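Local structure of xyloglucan-specific endo-beta-1,4-glucanase (Uncultured bacterium, 4W85) at residues L22-G27 and E34-N39; G27-N32 and S77-A82. The protein probably hydrolyses internal beta-1,4-glucosidic bonds in the glucan backbone of plant cell-wall xyloglucan, as a TIM-barrel endoglucanase of glycoside hydrolase family 5. The protein carries 1 engineered substitution. One frame throughout, in Å; residues are numbered along the deposited sequence.

Interaction 1 (L22-G27 and E34-N39); sequences LDATGG and ETSWGN. With BGC (beta-D-glucopyranose), chain C.
Gly26 and Ser36 bring the two loop segments together with their CA atoms 5.0 Å apart, and Thr35 to Gly38 form a type I beta turn in the second. The central side chain is Trp37. The methyl group of Ala24 sits over one face of its indole, 3.6 Å from CB to the centroid of the five-membered ring and 23° off the ring normal, a CH-pi contact. The bound glucose lies over the opposite face, its C3 3.9 Å from Trp37 CE2, so the indole lies between an alanine methyl and the sugar. At the ring edge Trp37 NE1 donates in plane to a water at 2.8 Å, which also meets Thr25 OG1. Thr25 OG1 approaches the indole obliquely, 3.4 Å from Trp37 CZ2. Ser36 OG, folded back between its own backbone N and carbonyl carbon (chi1 68°), accepts a weak, bent bond from Gly26 N at 3.1 Å and has a stronger partner in Ala33 O. Further along, Leu22 CD2 lies alongside Glu34, 3.7 Å from CG; the carboxylate itself is taken by Arg83 and Thr42. The arrangement is consistent with Trp37, part of the glucose pocket, serving as a stacking platform for sugar, as aromatic residues commonly do in glycoside hydrolases; Ala24 and the water on NE1 would favour this ring orientation.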
ATOM      1  N   LEU A  22       1.877 -11.198   5.596  1.00 22.42           N
ATOM      2  CA  LEU A  22       1.147 -11.929   4.563  1.00 21.89           C
ATOM      3  C   LEU A  22       1.703 -11.691   3.169  1.00 22.21           C
ATOM      4  O   LEU A  22       1.376 -12.469   2.234  1.00 22.13           O
ATOM      5  CB  LEU A  22      -0.369 -11.699   4.637  1.00 20.24           C
ATOM      6  CG  LEU A  22      -0.998 -11.998   5.981  1.00 23.54           C
ATOM      7  CD1 LEU A  22      -2.444 -11.571   6.034  1.00 23.65           C
ATOM      8  CD2 LEU A  22      -0.913 -13.493   6.305  1.00 22.84           C
ATOM      9  N   ASP A  23       2.533 -10.655   3.037  1.00 22.51           N
ATOM     10  CA  ASP A  23       3.236 -10.363   1.831  1.00 21.93           C
ATOM     11  C   ASP A  23       4.509 -11.170   1.639  1.00 22.80           C
ATOM     12  O   ASP A  23       5.043 -11.237   0.507  1.00 23.00           O
ATOM     13  CB  ASP A  23       3.560  -8.881   1.713  1.00 21.92           C
ATOM     14  CG  ASP A  23       4.145  -8.279   3.002  1.00 24.68           C
ATOM     15  OD1 ASP A  23       3.591  -8.550   4.084  1.00 24.42           O
ATOM     16  OD2 ASP A  23       5.160  -7.507   2.875  1.00 22.98           O
ATOM     17  N   ALA A  24       4.991 -11.813   2.695  1.00 22.91           N
ATOM     18  CA  ALA A  24       6.155 -12.666   2.550  1.00 24.14           C
ATOM     19  C   ALA A  24       5.953 -13.856   1.652  1.00 23.98           C
ATOM     20  O   ALA A  24       4.883 -14.474   1.612  1.00 24.22           O
ATOM     21  CB  ALA A  24       6.700 -13.070   3.920  1.00 25.73           C
ATOM     22  N   THR A  25       7.042 -14.284   1.019  1.00 24.01           N
ATOM     23  CA  THR A  25       6.957 -15.234  -0.106  1.00 23.05           C
ATOM     24  C   THR A  25       7.604 -16.611   0.157  1.00 23.82           C
ATOM     25  O   THR A  25       7.618 -17.448  -0.737  1.00 24.80           O
ATOM     26  CB  THR A  25       7.547 -14.639  -1.370  1.00 25.10           C
ATOM     27  OG1 THR A  25       8.970 -14.443  -1.211  1.00 23.68           O
ATOM     28  CG2 THR A  25       6.894 -13.343  -1.710  1.00 26.01           C
ATOM     29  N   GLY A  26       8.132 -16.859   1.371  1.00 23.83           N
ATOM     30  CA  GLY A  26       8.677 -18.178   1.715  1.00 24.67           C
ATOM     31  C   GLY A  26       7.552 -19.132   2.059  1.00 26.93           C
ATOM     32  O   GLY A  26       6.391 -18.748   2.054  1.00 24.52           O
ATOM     33  N   GLY A  27       7.896 -20.385   2.291  1.00 23.08           N
ATOM     34  CA  GLY A  27       6.923 -21.359   2.741  1.00 31.35           C
ATOM     35  C   GLY A  27       5.987 -21.928   1.697  1.00 26.29           C
ATOM     36  O   GLY A  27       5.181 -22.790   2.001  1.00 28.29           O
ATOM     37  N   GLU A  34       3.334 -16.712   6.267  1.00 22.39           N
ATOM     38  CA  GLU A  34       3.182 -15.511   7.086  1.00 25.38           C
ATOM     39  C   GLU A  34       4.382 -15.189   7.955  1.00 25.11           C
ATOM     40  O   GLU A  34       4.670 -14.030   8.224  1.00 24.20           O
ATOM     41  CB  GLU A  34       1.927 -15.624   7.998  1.00 24.18           C
ATOM     42  CG  GLU A  34       1.647 -14.340   8.768  1.00 26.35           C
ATOM     43  CD  GLU A  34       0.374 -14.420   9.618  1.00 23.91           C
ATOM     44  OE1 GLU A  34      -0.341 -15.439   9.550  1.00 22.10           O
ATOM     45  OE2 GLU A  34       0.089 -13.453  10.314  1.00 26.47           O
ATOM     46  N   THR A  35       5.066 -16.229   8.397  1.00 23.57           N
ATOM     47  CA  THR A  35       6.132 -16.097   9.376  1.00 25.88           C
ATOM     48  C   THR A  35       7.502 -16.353   8.664  1.00 25.04           C
ATOM     49  O   THR A  35       8.535 -16.324   9.307  1.00 26.11           O
ATOM     50  CB  THR A  35       6.035 -17.117  10.536  1.00 26.02           C
ATOM     51  OG1 THR A  35       5.906 -18.393   9.992  1.00 27.69           O
ATOM     52  CG2 THR A  35       4.855 -16.858  11.503  1.00 28.09           C
ATOM     53  N   SER A  36       7.493 -16.480   7.333  1.00 24.59           N
ATOM     54  CA  SER A  36       8.682 -16.950   6.548  1.00 25.81           C
ATOM     55  C   SER A  36       9.772 -15.899   6.480  1.00 26.60           C
ATOM     56  O   SER A  36      10.892 -16.174   6.157  1.00 25.38           O
ATOM     57  CB  SER A  36       8.283 -17.359   5.132  1.00 25.49           C
ATOM     58  OG  SER A  36       7.874 -16.202   4.397  1.00 25.56           O
ATOM     59  N   TRP A  37       9.439 -14.660   6.724  1.00 25.28           N
ATOM     60  CA  TRP A  37      10.470 -13.636   6.729  1.00 25.57           C
ATOM     61  C   TRP A  37      10.746 -13.179   8.153  1.00 25.04           C
ATOM     62  O   TRP A  37      11.223 -12.079   8.332  1.00 30.05           O
ATOM     63  CB  TRP A  37      10.051 -12.443   5.863  1.00 25.03           C
ATOM     64  CG  TRP A  37      10.154 -12.724   4.328  1.00 25.05           C
ATOM     65  CD1 TRP A  37      10.617 -13.843   3.720  1.00 26.70           C
ATOM     66  CD2 TRP A  37       9.772 -11.826   3.270  1.00 22.08           C
ATOM     67  NE1 TRP A  37      10.518 -13.695   2.316  1.00 25.55           N
ATOM     68  CE2 TRP A  37      10.058 -12.447   2.052  1.00 23.34           C
ATOM     69  CE3 TRP A  37       9.221 -10.549   3.256  1.00 22.18           C
ATOM     70  CZ2 TRP A  37       9.807 -11.836   0.826  1.00 24.04           C
ATOM     71  CZ3 TRP A  37       8.986  -9.947   2.075  1.00 24.59           C
ATOM     72  CH2 TRP A  37       9.270 -10.585   0.858  1.00 23.92           C
ATOM     73  N   GLY A  38      10.404 -14.005   9.141  1.00 25.81           N
ATOM     74  CA  GLY A  38      10.875 -13.761  10.549  1.00 28.70           C
ATOM     75  C   GLY A  38       9.927 -12.978  11.412  1.00 27.88           C
ATOM     76  O   GLY A  38      10.226 -12.723  12.565  1.00 26.29           O
ATOM     77  N   ASN A  39       8.752 -12.614  10.908  1.00 26.20           N
ATOM     78  CA  ASN A  39       7.782 -12.009  11.795  1.00 26.24           C
ATOM     79  C   ASN A  39       6.892 -13.030  12.472  1.00 26.12           C
ATOM     80  O   ASN A  39       6.614 -14.115  11.929  1.00 24.76           O
ATOM     81  CB  ASN A  39       6.937 -10.977  11.032  1.00 24.77           C
ATOM     82  CG  ASN A  39       7.694  -9.702  10.870  1.00 29.10           C
ATOM     83  OD1 ASN A  39       8.360  -9.261  11.814  1.00 33.06           O
ATOM     84  ND2 ASN A  39       7.643  -9.124   9.715  1.00 26.41           N
TER
HETATM   85  C2  BGC C 501      13.665  -9.584   2.026  1.00 51.45           C
HETATM   86  C3  BGC C 501      13.543 -10.882   2.783  1.00 51.16           C
HETATM   87  C4  BGC C 501      14.091 -10.732   4.176  1.00 53.29           C
HETATM   88  C5  BGC C 501      13.316  -9.672   4.939  1.00 56.59           C
HETATM   89  C6  BGC C 501      13.766  -9.695   6.419  1.00 53.02           C
HETATM   90  C1  BGC C 501      12.838  -8.531   2.813  1.00 59.33           C
HETATM   91  O1  BGC C 501      12.656  -7.267   2.126  1.00 57.05           O
HETATM   92  O2  BGC C 501      13.228  -9.932   0.738  1.00 49.16           O
HETATM   93  O3  BGC C 501      14.327 -11.864   2.215  1.00 52.99           O
HETATM   94  O4  BGC C 501      13.953 -11.979   4.788  1.00 52.38           O
HETATM   95  O5  BGC C 501      13.398  -8.399   4.167  1.00 61.50           O
HETATM   96  O6  BGC C 501      15.179  -9.642   6.605  1.00 51.77           O
HETATM   97  O   HOH W   1      11.284 -15.761   0.542  1.00 28.82           O

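Interaction 2 (G27-N32 and S77-A82); sequences GGNSVN and SADWLA
Val31 rests against the first turn of helix 78-93, its CG1 3.7 Å from Asp79 O and 3.9 Å from Asp79 CB, while its CA lies at the edge of the Trp80 indole, near the ring plane and 4.0 Å from CE3. Beside it, Asn29 reaches across with its amide oxygen: CG is anti to the backbone N (chi1 -174°), which carries OD1 to within 3.4 Å of Ser77 CB. No direct hydrogen bond joins the two segments; water does the joining. One molecule donates to both Asn29 OD1 and Asp79 OD1, and a second accepts from Val31 N and donates to Asp79 OD2. Each carboxylate oxygen therefore has its own water-mediated link to the loop. The carboxylate is positioned in turn by Ser77 OG, which donates to Asp79 OD1 at 2.6 Å from above the carboxylate plane, tilted 46° out of it. Ser77 occupies the N-cap position, though its hydroxyl turns to Asp79 instead of capping, and a negative charge in the first turn would be expected to suit the helix dipole. On the loop side an ST turn, in which Asn32 N donates to Ser30 OG at 2.9 Å, shapes the chain around Val31, and Asn29 centres an inverse gamma turn. Beneath this wet, surface-lying layer Trp80 is buried: its ring stacks with that of His67 and meets Phe64 nearly at right angles. The contact joins the long loop between strand 15-18 and helix 44-53 to the start of helix 78-93, whose Leu81 packs onto helix 117-134.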
ATOM      1  N   GLY A  27       7.896 -20.385   2.291  1.00 23.08           N
ATOM      2  CA  GLY A  27       6.923 -21.359   2.741  1.00 31.35           C
ATOM      3  C   GLY A  27       5.987 -21.928   1.697  1.00 26.29           C
ATOM      4  O   GLY A  27       5.181 -22.790   2.001  1.00 28.29           O
ATOM      5  N   GLY A  28       6.080 -21.478   0.463  1.00 25.74           N
ATOM      6  CA  GLY A  28       5.245 -22.066  -0.575  1.00 26.73           C
ATOM      7  C   GLY A  28       3.751 -21.954  -0.350  1.00 28.95           C
ATOM      8  O   GLY A  28       3.295 -20.925   0.112  1.00 25.04           O
ATOM      9  N   ASN A  29       2.993 -23.022  -0.658  1.00 25.97           N
ATOM     10  CA  ASN A  29       1.565 -23.011  -0.540  1.00 27.09           C
ATOM     11  C   ASN A  29       1.106 -23.388   0.837  1.00 25.48           C
ATOM     12  O   ASN A  29       0.478 -24.459   1.075  1.00 26.74           O
ATOM     13  CB  ASN A  29       0.986 -23.962  -1.565  1.00 27.87           C
ATOM     14  CG  ASN A  29      -0.503 -23.927  -1.625  1.00 28.99           C
ATOM     15  OD1 ASN A  29      -1.186 -23.004  -1.189  1.00 28.24           O
ATOM     16  ND2 ASN A  29      -1.032 -24.974  -2.175  1.00 38.77           N
ATOM     17  N   SER A  30       1.441 -22.524   1.774  1.00 25.88           N
ATOM     18  CA  SER A  30       1.294 -22.804   3.174  1.00 26.80           C
ATOM     19  C   SER A  30       0.990 -21.499   3.938  1.00 26.83           C
ATOM     20  O   SER A  30       1.445 -20.405   3.577  1.00 23.35           O
ATOM     21  CB  SER A  30       2.511 -23.502   3.756  1.00 26.40           C
ATOM     22  OG  SER A  30       2.411 -23.433   5.170  1.00 28.75           O
ATOM     23  N   VAL A  31       0.158 -21.624   4.972  1.00 23.06           N
ATOM     24  CA  VAL A  31      -0.085 -20.495   5.866  1.00 25.02           C
ATOM     25  C   VAL A  31       1.204 -20.045   6.594  1.00 23.37           C
ATOM     26  O   VAL A  31       1.284 -18.929   7.054  1.00 21.49           O
ATOM     27  CB  VAL A  31      -1.245 -20.717   6.912  1.00 28.35           C
ATOM     28  CG1 VAL A  31      -2.545 -20.915   6.198  1.00 28.76           C
ATOM     29  CG2 VAL A  31      -0.967 -21.855   7.893  1.00 31.45           C
ATOM     30  N   ASN A  32       2.196 -20.915   6.687  1.00 23.63           N
ATOM     31  CA  ASN A  32       3.496 -20.537   7.238  1.00 25.45           C
ATOM     32  C   ASN A  32       4.226 -19.482   6.449  1.00 24.01           C
ATOM     33  O   ASN A  32       5.163 -18.914   6.951  1.00 23.56           O
ATOM     34  CB  ASN A  32       4.361 -21.775   7.376  1.00 29.84           C
ATOM     35  CG  ASN A  32       3.744 -22.763   8.337  1.00 35.43           C
ATOM     36  OD1 ASN A  32       3.136 -22.374   9.288  1.00 32.88           O
ATOM     37  ND2 ASN A  32       3.812 -24.028   8.014  1.00 41.91           N
ATOM     38  N   SER A  77      -5.894 -20.931  -2.368  1.00 24.92           N
ATOM     39  CA  SER A  77      -5.957 -22.049  -1.465  1.00 29.86           C
ATOM     40  C   SER A  77      -6.854 -21.677  -0.278  1.00 27.94           C
ATOM     41  O   SER A  77      -6.812 -20.557   0.285  1.00 24.69           O
ATOM     42  CB  SER A  77      -4.519 -22.513  -1.145  1.00 32.79           C
ATOM     43  OG  SER A  77      -4.468 -23.511  -0.172  1.00 46.17           O
ATOM     44  N   ALA A  78      -7.727 -22.590   0.088  1.00 28.00           N
ATOM     45  CA  ALA A  78      -8.721 -22.247   1.090  1.00 28.55           C
ATOM     46  C   ALA A  78      -8.113 -21.821   2.427  1.00 26.52           C
ATOM     47  O   ALA A  78      -8.567 -20.883   3.050  1.00 26.46           O
ATOM     48  CB  ALA A  78      -9.698 -23.436   1.256  1.00 33.50           C
ATOM     49  N   ASP A  79      -7.101 -22.528   2.886  1.00 22.53           N
ATOM     50  CA  ASP A  79      -6.380 -22.145   4.114  1.00 26.45           C
ATOM     51  C   ASP A  79      -5.835 -20.718   4.142  1.00 24.76           C
ATOM     52  O   ASP A  79      -5.915 -19.956   5.174  1.00 23.61           O
ATOM     53  CB  ASP A  79      -5.278 -23.159   4.499  1.00 27.57           C
ATOM     54  CG  ASP A  79      -4.145 -23.381   3.428  1.00 36.80           C
ATOM     55  OD1 ASP A  79      -4.003 -22.786   2.309  1.00 37.37           O
ATOM     56  OD2 ASP A  79      -3.262 -24.211   3.806  1.00 38.86           O
ATOM     57  N   TRP A  80      -5.344 -20.312   2.983  1.00 25.07           N
ATOM     58  CA  TRP A  80      -4.731 -19.041   2.887  1.00 22.85           C
ATOM     59  C   TRP A  80      -5.799 -17.959   2.874  1.00 23.31           C
ATOM     60  O   TRP A  80      -5.660 -16.901   3.548  1.00 21.59           O
ATOM     61  CB  TRP A  80      -3.867 -18.953   1.654  1.00 23.33           C
ATOM     62  CG  TRP A  80      -3.162 -17.638   1.500  1.00 21.71           C
ATOM     63  CD1 TRP A  80      -3.398 -16.710   0.559  1.00 25.92           C
ATOM     64  CD2 TRP A  80      -2.095 -17.142   2.294  1.00 22.32           C
ATOM     65  NE1 TRP A  80      -2.527 -15.658   0.694  1.00 24.83           N
ATOM     66  CE2 TRP A  80      -1.718 -15.895   1.754  1.00 22.83           C
ATOM     67  CE3 TRP A  80      -1.385 -17.657   3.411  1.00 22.04           C
ATOM     68  CZ2 TRP A  80      -0.684 -15.136   2.267  1.00 23.92           C
ATOM     69  CZ3 TRP A  80      -0.385 -16.881   3.952  1.00 26.20           C
ATOM     70  CH2 TRP A  80      -0.010 -15.641   3.354  1.00 24.60           C
ATOM     71  N   LEU A  81      -6.855 -18.217   2.125  1.00 21.67           N
ATOM     72  CA  LEU A  81      -7.940 -17.242   2.040  1.00 23.30           C
ATOM     73  C   LEU A  81      -8.554 -17.031   3.439  1.00 23.33           C
ATOM     74  O   LEU A  81      -8.787 -15.894   3.855  1.00 22.67           O
ATOM     75  CB  LEU A  81      -8.954 -17.698   1.053  1.00 24.30           C
ATOM     76  CG  LEU A  81     -10.228 -16.835   0.979  1.00 28.63           C
ATOM     77  CD1 LEU A  81      -9.874 -15.419   0.701  1.00 26.98           C
ATOM     78  CD2 LEU A  81     -11.266 -17.334  -0.046  1.00 32.33           C
ATOM     79  N   ALA A  82      -8.672 -18.118   4.197  1.00 24.95           N
ATOM     80  CA  ALA A  82      -9.236 -18.067   5.552  1.00 24.75           C
ATOM     81  C   ALA A  82      -8.287 -17.339   6.486  1.00 23.02           C
ATOM     82  O   ALA A  82      -8.731 -16.650   7.380  1.00 21.87           O
ATOM     83  CB  ALA A  82      -9.562 -19.467   6.091  1.00 24.21           C
TER
HETATM   84  O   HOH W   2      -1.669 -21.793   1.093  1.00 24.58           O
HETATM   85  O   HOH W   3      -1.223 -24.084   5.252  1.00 28.36           O

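Leaving barrel strand 15-18, the chain enters one long loop that supplies three of the four segments. Interaction 1 closes a short excursion of six residues between 22-27 and 34-39, within the connection to helix 44-53. Interaction 2 begins at Gly27, the residue shared with interaction 1, runs into that excursion, and closes a longer span that takes in helix 44-53 and strand 57-60 before reaching helix 78-93. The two contacts therefore cross rather than nest. Their centres lie about 11 Å apart, and they touch where Leu22 O packs 3.4 Å from Trp80 CZ2. Together they connect the glucose-binding side of the first barrel loop to a helix on the outside of the barrel.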